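Arylesterase (Sulfolobus solfataricus, PDB 5L2P) hydrolyses aromatic esters, p-nitrophenyl fatty acid esters and organophosphates such as paraoxon, as a serine esterase of the GDXG lipolytic family. Local coordinates at residues V42-V47 / E94-R99; S98-N103 / V293-G298. All blocks are in the same frame, centred on the assembly; numbering follows the deposited sequence.

Contact 1 (V42-V47 / E94-R99)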
loop_
_atom_site.group_PDB
_atom_site.type_symbol
_atom_site.label_atom_id
_atom_site.label_comp_id
_atom_site.label_asym_id
_atom_site.label_seq_id
_atom_site.Cartn_x
_atom_site.Cartn_y
_atom_site.Cartn_z
ATOM N N VAL A 42 -13.921 21.757 -17.148
ATOM C CA VAL A 42 -14.404 20.848 -18.189
ATOM C C VAL A 42 -15.255 21.629 -19.192
ATOM O O VAL A 42 -16.016 22.503 -18.800
ATOM C CB VAL A 42 -15.244 19.695 -17.571
ATOM C CG1 VAL A 42 -15.689 18.691 -18.626
ATOM C CG2 VAL A 42 -14.462 19.003 -16.456
ATOM N N PRO A 43 -15.129 21.329 -20.495
ATOM C CA PRO A 43 -15.978 21.997 -21.495
ATOM C C PRO A 43 -17.445 21.571 -21.437
ATOM O O PRO A 43 -17.726 20.425 -21.122
ATOM C CB PRO A 43 -15.351 21.584 -22.843
ATOM C CG PRO A 43 -13.998 21.064 -22.511
ATOM C CD PRO A 43 -14.113 20.478 -21.135
ATOM N N LYS A 44 -18.361 22.492 -21.753
ATOM C CA LYS A 44 -19.799 22.250 -21.676
ATOM C C LYS A 44 -20.373 21.621 -22.935
ATOM O O LYS A 44 -20.301 22.197 -24.024
ATOM C CB LYS A 44 -20.555 23.540 -21.428
ATOM C CG LYS A 44 -20.305 24.210 -20.078
ATOM C CD LYS A 44 -21.064 25.560 -20.031
ATOM C CE LYS A 44 -21.077 26.283 -18.686
ATOM N NZ LYS A 44 -19.997 25.843 -17.772
ATOM N N ASP A 45 -20.947 20.427 -22.782
ATOM C CA ASP A 45 -21.663 19.789 -23.878
ATOM C C ASP A 45 -23.084 20.365 -23.975
ATOM O O ASP A 45 -23.676 20.759 -22.978
ATOM C CB ASP A 45 -21.730 18.282 -23.680
ATOM C CG ASP A 45 -20.392 17.595 -23.901
ATOM O OD1 ASP A 45 -19.338 18.180 -23.581
ATOM O OD2 ASP A 45 -20.395 16.432 -24.350
ATOM N N PRO A 46 -23.643 20.409 -25.182
ATOM C CA PRO A 46 -25.033 20.799 -25.292
ATOM C C PRO A 46 -25.997 19.730 -24.742
ATOM O O PRO A 46 -25.744 18.545 -24.859
ATOM C CB PRO A 46 -25.229 21.025 -26.797
ATOM C CG PRO A 46 -24.125 20.314 -27.457
ATOM C CD PRO A 46 -23.010 20.145 -26.484
ATOM N N VAL A 47 -27.109 20.184 -24.184
ATOM C CA VAL A 47 -28.202 19.334 -23.734
ATOM C C VAL A 47 -29.523 19.744 -24.391
ATOM O O VAL A 47 -29.566 20.654 -25.202
ATOM C CB VAL A 47 -28.335 19.385 -22.193
ATOM C CG1 VAL A 47 -27.143 18.699 -21.557
ATOM C CG2 VAL A 47 -28.435 20.822 -21.670
ATOM N N GLU A 94 -20.127 23.011 -11.364
ATOM C CA GLU A 94 -20.254 21.670 -11.870
ATOM C C GLU A 94 -21.333 21.537 -12.955
ATOM O O GLU A 94 -21.871 20.452 -13.199
ATOM C CB GLU A 94 -20.506 20.708 -10.691
ATOM C CG GLU A 94 -19.235 20.493 -9.880
ATOM C CD GLU A 94 -19.376 19.492 -8.738
ATOM O OE1 GLU A 94 -20.243 18.577 -8.800
ATOM O OE2 GLU A 94 -18.605 19.629 -7.761
ATOM N N ASP A 95 -21.624 22.636 -13.641
ATOM C CA ASP A 95 -22.596 22.641 -14.751
ATOM C C ASP A 95 -22.194 21.675 -15.867
ATOM O O ASP A 95 -23.020 20.946 -16.396
ATOM C CB ASP A 95 -22.735 24.068 -15.275
ATOM C CG ASP A 95 -23.769 24.191 -16.398
ATOM O OD1 ASP A 95 -24.976 24.297 -16.125
ATOM O OD2 ASP A 95 -23.372 24.179 -17.579
ATOM N N ALA A 96 -20.918 21.694 -16.224
ATOM C CA ALA A 96 -20.369 20.833 -17.291
ATOM C C ALA A 96 -20.494 19.336 -16.953
ATOM O O ALA A 96 -20.742 18.520 -17.859
ATOM C CB ALA A 96 -18.900 21.173 -17.586
ATOM N N ILE A 97 -20.348 19.005 -15.667
ATOM C CA ILE A 97 -20.561 17.635 -15.213
ATOM C C ILE A 97 -22.019 17.216 -15.366
ATOM O O ILE A 97 -22.296 16.097 -15.838
ATOM C CB ILE A 97 -20.114 17.396 -13.776
ATOM C CG1 ILE A 97 -18.623 17.762 -13.610
ATOM C CG2 ILE A 97 -20.309 15.928 -13.402
ATOM C CD1 ILE A 97 -17.655 17.123 -14.606
ATOM N N SER A 98 -22.935 18.112 -14.972
ATOM C CA SER A 98 -24.357 17.812 -15.029
ATOM C C SER A 98 -24.809 17.539 -16.441
ATOM O O SER A 98 -25.648 16.679 -16.656
ATOM C CB SER A 98 -25.173 18.957 -14.455
ATOM O OG SER A 98 -24.734 19.333 -13.154
ATOM N N ARG A 99 -24.269 18.301 -17.393
ATOM C CA ARG A 99 -24.608 18.156 -18.814
ATOM C C ARG A 99 -24.147 16.816 -19.373
ATOM O O ARG A 99 -24.911 16.130 -20.037
ATOM C CB ARG A 99 -23.970 19.271 -19.664
ATOM C CG ARG A 99 -24.584 20.609 -19.444
ATOM C CD ARG A 99 -23.617 21.761 -19.769
ATOM N NE ARG A 99 -24.330 23.014 -19.842
ATOM C CZ ARG A 99 -25.087 23.375 -20.868
ATOM N NH1 ARG A 99 -25.202 22.615 -21.926
ATOM N NH2 ARG A 99 -25.720 24.538 -20.860
#

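Contact 2 (S98-N103 / V293-G298)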
loop_
_atom_site.group_PDB
_atom_site.type_symbol
_atom_site.label_atom_id
_atom_site.label_comp_id
_atom_site.label_asym_id
_atom_site.label_seq_id
_atom_site.Cartn_x
_atom_site.Cartn_y
_atom_site.Cartn_z
ATOM N N SER A 98 -22.935 18.112 -14.972
ATOM C CA SER A 98 -24.357 17.812 -15.029
ATOM C C SER A 98 -24.809 17.539 -16.441
ATOM O O SER A 98 -25.648 16.679 -16.656
ATOM C CB SER A 98 -25.173 18.957 -14.455
ATOM O OG SER A 98 -24.734 19.333 -13.154
ATOM N N ARG A 99 -24.269 18.301 -17.393
ATOM C CA ARG A 99 -24.608 18.156 -18.814
ATOM C C ARG A 99 -24.147 16.816 -19.373
ATOM O O ARG A 99 -24.911 16.130 -20.037
ATOM C CB ARG A 99 -23.970 19.271 -19.664
ATOM C CG ARG A 99 -24.584 20.609 -19.444
ATOM C CD ARG A 99 -23.617 21.761 -19.769
ATOM N NE ARG A 99 -24.330 23.014 -19.842
ATOM C CZ ARG A 99 -25.087 23.375 -20.868
ATOM N NH1 ARG A 99 -25.202 22.615 -21.926
ATOM N NH2 ARG A 99 -25.720 24.538 -20.860
ATOM N N ILE A 100 -22.883 16.467 -19.134
ATOM C CA ILE A 100 -22.357 15.173 -19.568
ATOM C C ILE A 100 -23.117 14.030 -18.884
ATOM O O ILE A 100 -23.403 13.001 -19.512
ATOM C CB ILE A 100 -20.871 15.032 -19.271
ATOM C CG1 ILE A 100 -20.065 16.057 -20.072
ATOM C CG2 ILE A 100 -20.366 13.639 -19.634
ATOM C CD1 ILE A 100 -18.664 16.279 -19.519
ATOM N N LEU A 101 -23.464 14.209 -17.610
ATOM C CA LEU A 101 -24.122 13.154 -16.853
ATOM C C LEU A 101 -25.516 12.880 -17.381
ATOM O O LEU A 101 -25.922 11.705 -17.559
ATOM C CB LEU A 101 -24.164 13.499 -15.358
ATOM C CG LEU A 101 -24.760 12.421 -14.422
ATOM C CD1 LEU A 101 -23.958 11.127 -14.389
ATOM C CD2 LEU A 101 -24.864 13.037 -13.050
ATOM N N SER A 102 -26.230 13.962 -17.633
ATOM C CA SER A 102 -27.574 13.912 -18.210
ATOM C C SER A 102 -27.596 13.194 -19.563
ATOM O O SER A 102 -28.450 12.367 -19.817
ATOM C CB SER A 102 -28.119 15.350 -18.364
ATOM O OG SER A 102 -29.458 15.362 -18.850
ATOM N N ASN A 103 -26.656 13.536 -20.433
ATOM C CA ASN A 103 -26.601 12.951 -21.770
ATOM C C ASN A 103 -26.226 11.486 -21.735
ATOM O O ASN A 103 -26.736 10.708 -22.512
ATOM C CB ASN A 103 -25.616 13.724 -22.645
ATOM C CG ASN A 103 -26.133 15.112 -23.033
ATOM O OD1 ASN A 103 -27.329 15.359 -23.033
ATOM N ND2 ASN A 103 -25.223 16.016 -23.378
ATOM N N VAL A 293 -14.947 9.369 -16.558
ATOM C CA VAL A 293 -15.588 8.902 -15.318
ATOM C C VAL A 293 -17.071 9.172 -15.319
ATOM O O VAL A 293 -17.866 8.291 -14.929
ATOM C CB VAL A 293 -14.891 9.485 -14.061
ATOM C CG1 VAL A 293 -15.654 9.203 -12.783
ATOM C CG2 VAL A 293 -13.474 8.936 -13.929
ATOM N N THR A 294 -17.459 10.397 -15.734
ATOM C CA THR A 294 -18.897 10.800 -15.783
ATOM C C THR A 294 -19.681 9.929 -16.773
ATOM O O THR A 294 -20.810 9.540 -16.506
ATOM C CB THR A 294 -19.077 12.292 -16.156
ATOM O OG1 THR A 294 -18.188 13.081 -15.367
ATOM C CG2 THR A 294 -20.459 12.754 -15.858
ATOM N N VAL A 295 -19.064 9.653 -17.923
ATOM C CA VAL A 295 -19.684 8.795 -18.936
ATOM C C VAL A 295 -19.850 7.342 -18.453
ATOM O O VAL A 295 -20.893 6.731 -18.696
ATOM C CB VAL A 295 -18.869 8.831 -20.251
ATOM C CG1 VAL A 295 -19.233 7.713 -21.201
ATOM C CG2 VAL A 295 -19.094 10.151 -20.948
ATOM N N MET A 296 -18.821 6.818 -17.791
ATOM C CA MET A 296 -18.912 5.457 -17.176
ATOM C C MET A 296 -20.067 5.359 -16.169
ATOM O O MET A 296 -20.875 4.408 -16.182
ATOM C CB MET A 296 -17.600 5.078 -16.466
ATOM C CG MET A 296 -16.478 4.819 -17.432
ATOM S SD MET A 296 -14.996 4.127 -16.704
ATOM C CE MET A 296 -14.481 5.463 -15.671
ATOM N N ILE A 297 -20.128 6.354 -15.287
ATOM C CA ILE A 297 -21.160 6.395 -14.277
ATOM C C ILE A 297 -22.520 6.459 -14.932
ATOM O O ILE A 297 -23.437 5.786 -14.484
ATOM C CB ILE A 297 -20.944 7.572 -13.327
ATOM C CG1 ILE A 297 -19.764 7.288 -12.381
ATOM C CG2 ILE A 297 -22.201 7.888 -12.528
ATOM C CD1 ILE A 297 -19.256 8.523 -11.620
ATOM N N GLY A 298 -22.669 7.302 -15.962
ATOM C CA GLY A 298 -23.932 7.438 -16.693
ATOM C C GLY A 298 -24.404 6.134 -17.321
ATOM O O GLY A 298 -25.586 5.802 -17.265
#

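Contact 1 (V42-V47 / E94-R99)
Arg99, on the first turns of helix 95-105, reaches to the backbone of the extended segment 42-47 and makes the largest single contribution to this contact. CG stands anti to the carbonyl carbon (chi1 -71°), and the chain then runs extended to NE. CB and CG lie close to Asp45 O and to a methyl of Val47, with Arg99 CB 3.7 Å from Val47 CG1. CD passes Asp45 O and packs against Lys44 CB, the Lys44 and Arg99 side chains crossing obliquely. NE, one helical turn from Asp95, forms a salt bridge to Asp95 OD2 at 2.7 Å; the oxygen lies near the guanidinium plane, but NE approaches it from above the carboxylate plane. At the tip, Arg99 NH1 donates to Asp45 O at 2.6 Å, in the carbonyl plane, with an N-H...O angle of 144°. Lys44 NZ completes the salt-bridge network with a long contact, 3.8 Å from Asp95 OD2. Toward the helix start, Ala96 CB fits against the loop backbone, 3.4 Å from Val42 O. Asp95 OD1 bonds to Tyr67 of strand 61-68, and the Asp45 carboxylate pairs with Arg291 of helix 287-305. One close cation, Arg99, and a more distant one, Lys44, would be expected to favour ionised Asp95; the NE bond helps hold the guanidinium's orientation, while NH1 links the loop before strand 49-56 to this helix.

Contact 2 (S98-N103 / V293-G298)
Thr294 places OG1 beside the backbone N (chi1 -47°), which leaves its methyl CG2 anti to that N, while Ile100 likewise holds CG2 anti to its own N and Leu101 sends CG anti to N at chi1 -176°. Thr294 CG2 thereby points into the notch between Ile100 and Leu101, 3.9 Å from Ile100 CG2 and 3.8 Å from Leu101 CB. The hydroxyl, OG1, is bonded to the carbonyl of Ser290 one turn back on the same helix, so the methyl is the part offered to the interface. Ile100 CG2 also meets Val295 CG2 at 3.9 Å, the two side chains crossing at about a right angle. In this alpha/beta hydrolase fold, helices 95-105 and 287-305 lie side by side against the central sheet, where Ser98 and Ser102 of the first touch strand 108-112. The short segments run in roughly the same direction, 33° apart, with axes approaching to 8.5 Å. The backbones come closest at Gly298, whose CA is 5.7 Å from Leu101 CA. Leu101 CD1 reaches past the Thr294 carbonyl to Ile297 CG2, 4.1 Å away, in an oblique crossing. Beyond Ile100, Val295 also packs on Ala299 of a second subunit, and Met296 on Leu300 of that subunit.

Helix 95-105 is common to both contacts, whose centres are about 9 Å apart on the same side of the chain's centre; the segments overlap at Ser98 and Arg99. Along the sequence, the loop 42-47 comes first, then helix 95-105, and helix 287-305 near the C-terminus comes last, so contact 1 joins helix 95-105 to the N-terminal loop and contact 2 joins it to helix 287-305. The two also touch directly: Asn103 ND2 lies 3.0 Å from Pro46 O, a probable hydrogen bond, and Val42 CG1 packs 3.9 Å from Ile100 CD1. One helix thus brings chain regions distant in sequence together beside the sheet, with the side chain of Ile97 about 11 Å from that of Ser156, the inferred catalytic serine.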